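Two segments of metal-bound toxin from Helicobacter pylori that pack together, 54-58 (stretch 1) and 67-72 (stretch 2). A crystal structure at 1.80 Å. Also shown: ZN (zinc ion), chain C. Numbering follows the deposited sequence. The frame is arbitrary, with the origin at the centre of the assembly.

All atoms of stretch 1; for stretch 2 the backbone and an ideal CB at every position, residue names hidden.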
# COMPACT_ATOMS: atom_id res chain seq x y z
N LYS A 54 2.13 15.41 1.48
CA LYS A 54 1.62 14.98 0.19
C LYS A 54 0.64 13.85 0.50
O LYS A 54 0.86 13.09 1.44
CB LYS A 54 2.76 14.49 -0.71
CG LYS A 54 4.14 15.12 -0.40
CD LYS A 54 4.10 16.65 -0.32
CE LYS A 54 4.26 17.33 -1.69
NZ LYS A 54 4.32 18.82 -1.57
N ASP A 55 -0.45 13.76 -0.26
CA ASP A 55 -1.55 12.86 0.10
C ASP A 55 -1.20 11.37 0.13
O ASP A 55 -1.81 10.56 -0.57
CB ASP A 55 -2.81 13.12 -0.75
CG ASP A 55 -2.58 12.91 -2.24
OD1 ASP A 55 -1.65 12.16 -2.60
OD2 ASP A 55 -3.33 13.49 -3.04
N PHE A 56 -0.22 11.02 0.96
CA PHE A 56 0.09 9.63 1.26
C PHE A 56 -0.98 9.04 2.18
O PHE A 56 -1.44 9.70 3.11
CB PHE A 56 1.45 9.50 1.94
CG PHE A 56 2.62 9.57 0.99
CD1 PHE A 56 2.44 9.37 -0.37
CD2 PHE A 56 3.89 9.80 1.47
CE1 PHE A 56 3.51 9.43 -1.23
CE2 PHE A 56 4.97 9.85 0.61
CZ PHE A 56 4.78 9.67 -0.75
N ARG A 57 -1.37 7.80 1.92
CA ARG A 57 -2.26 7.06 2.80
C ARG A 57 -1.60 5.79 3.30
O ARG A 57 -0.57 5.34 2.76
CB ARG A 57 -3.60 6.73 2.13
CG ARG A 57 -4.41 7.95 1.74
CD ARG A 57 -5.80 7.55 1.27
NE ARG A 57 -6.63 7.08 2.37
CZ ARG A 57 -7.46 7.85 3.07
NH1 ARG A 57 -7.56 9.15 2.80
NH2 ARG A 57 -8.18 7.33 4.06
N GLU A 58 -2.21 5.20 4.32
CA GLU A 58 -1.62 4.08 5.02
C GLU A 58 -2.69 3.01 5.21
O GLU A 58 -3.72 3.25 5.82
CB GLU A 58 -1.11 4.56 6.37
CG GLU A 58 -0.10 3.67 7.03
CD GLU A 58 0.38 4.26 8.34
OE1 GLU A 58 1.54 4.73 8.39
OE2 GLU A 58 -0.40 4.27 9.31
N UNK A 67 0.83 -0.82 3.96
CA UNK A 67 0.95 -0.46 2.55
C UNK A 67 0.82 1.05 2.49
O UNK A 67 -0.27 1.58 2.69
CB UNK A 67 -0.10 -1.16 1.68
N UNK A 68 1.93 1.74 2.23
CA UNK A 68 1.86 3.19 2.05
C UNK A 68 1.68 3.47 0.57
O UNK A 68 2.48 3.03 -0.26
CB UNK A 68 3.11 3.89 2.59
N UNK A 69 0.61 4.18 0.24
CA UNK A 69 0.27 4.40 -1.16
C UNK A 69 -0.19 5.81 -1.38
O UNK A 69 -0.50 6.54 -0.44
CB UNK A 69 -0.81 3.42 -1.62
N UNK A 70 -0.24 6.19 -2.65
CA UNK A 70 -0.61 7.54 -3.01
C UNK A 70 -1.50 7.42 -4.23
O UNK A 70 -1.12 6.78 -5.20
CB UNK A 70 0.61 8.42 -3.27
N UNK A 71 -2.69 7.99 -4.17
CA UNK A 71 -3.50 8.07 -5.37
C UNK A 71 -3.21 9.38 -6.07
O UNK A 71 -3.31 10.45 -5.46
CB UNK A 71 -4.99 7.94 -5.04
N UNK A 72 -2.82 9.28 -7.34
CA UNK A 72 -2.59 10.45 -8.18
C UNK A 72 -3.72 10.54 -9.21
O UNK A 72 -3.54 10.14 -10.36
CB UNK A 72 -1.22 10.38 -8.87
ZN ZN C . -2.09 3.17 10.59

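The two segments run antiparallel, and their register is fixed by one hydrogen-bonded pair, Arg 57 opposite position 69. Arg 57 N donates to the carbonyl O of 69 over 2.8 Å, nearly straight at 178°, and the N of 69 returns a bond to Arg 57 O over 3.0 Å. Every residue of stretch 2 has the phi and psi of an extended strand, so CA-to-CB direction and local surroundings are the better guides to the side chains.

At position 67 the ideal CB points sideways and finds nothing of stretch 1 within 5.5 Å. Stretch 1 therefore sets little constraint, and many side chains would do. The residue is Leu 67, which approaches stretch 1 mainly through its backbone, its O lying 3.7 Å from Glu 58 CA.

Position 68 sends its CB to the face of the sheet that also carries the side chains of Phe 56 and Glu 58. The ideal CB sits 4.0 Å from Arg 57 O, with aliphatic carbon of Glu 58 and the base of Phe 56 nearby. A compact apolar residue fits, and beta-branching suits the extended backbone: valine or isoleucine would serve, and threonine has the same shape, though its hydroxyl is polar. It is Val 68. Its CG1 reaches to 4.4 Å from Phe 56 CB and its CG2 to 4.4 Å from Glu 58 CG, so the two methyls touch different neighbours. Glu 58 extends beyond this contact to the zinc ion, which its OE2 binds at 2.4 Å.

Position 69 points to the other face, beside the Arg 57 side chain. That neighbour offers an aliphatic base and, farther out, a guanidinium rich in donors. A long residue with an acceptor at its tip would suit, as would an aromatic ring able to lie against the methylenes; glutamate, glutamine and tyrosine are all reasonable. Tyr 69 combines both features. With chi1 at 67° (p), its ring comes under Arg 57 CB, which stands 3.8 Å from the ring centroid, over one face. The ring's length then brings OH to 3.2 Å from Arg 57 NE, which donates to it in a weak hydrogen bond, bent to 121°.

Position 70 returns to the face of Phe 56. Its ideal CB is 3.6 Å from Phe 56 CD1 and 4.2 Å from Asp 55 O, so the first carbons must pack beside an aromatic ring while the far end has room to run along it. Leucine, methionine, glutamine or a lysine could do this. In Gln 70 both chi1 and chi2 are t, and the extended chain places OE1 3.3 Å from Phe 56 CE1, at the ring's edge, where the polarised C-H groups suit an oxygen. Its CG also lies 3.2 Å from Asp 55 OD1.

Positions 71 and 72 both point sideways, with no atom of stretch 1 within 5.5 Å of either ideal CB, so the visible atoms favour no particular type. They are Ile 71, whose backbone O lies 3.7 Å from Asp 55 OD1, and Lys 72, which makes no contact with stretch 1.

Stretch 2, residues 67-72: LVYQIK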
# COMPACT_ATOMS: atom_id res chain seq x y z
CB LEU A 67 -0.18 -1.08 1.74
CG LEU A 67 -0.14 -1.18 0.21
CD1 LEU A 67 -1.57 -1.28 -0.32
CD2 LEU A 67 0.60 -0.03 -0.46
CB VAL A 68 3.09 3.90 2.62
CG1 VAL A 68 2.99 5.40 2.38
CG2 VAL A 68 3.22 3.60 4.11
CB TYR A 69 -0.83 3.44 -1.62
CG TYR A 69 -2.17 3.67 -0.96
CD1 TYR A 69 -3.10 4.54 -1.52
CD2 TYR A 69 -2.49 3.04 0.24
CE1 TYR A 69 -4.32 4.75 -0.91
CE2 TYR A 69 -3.71 3.25 0.86
CZ TYR A 69 -4.62 4.11 0.28
OH TYR A 69 -5.83 4.32 0.90
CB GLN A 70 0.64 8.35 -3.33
CG GLN A 70 0.36 9.82 -3.54
CD GLN A 70 1.55 10.56 -4.12
OE1 GLN A 70 2.61 9.98 -4.34
NE2 GLN A 70 1.37 11.85 -4.36
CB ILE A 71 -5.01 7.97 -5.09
CG1 ILE A 71 -5.39 6.57 -4.58
CG2 ILE A 71 -5.81 8.28 -6.35
CD1 ILE A 71 -6.89 6.30 -4.63
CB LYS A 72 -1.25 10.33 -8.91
CG LYS A 72 -0.06 10.11 -8.00
CD LYS A 72 0.57 11.43 -7.60
CE LYS A 72 1.40 12.01 -8.73
NZ LYS A 72 1.74 13.43 -8.49
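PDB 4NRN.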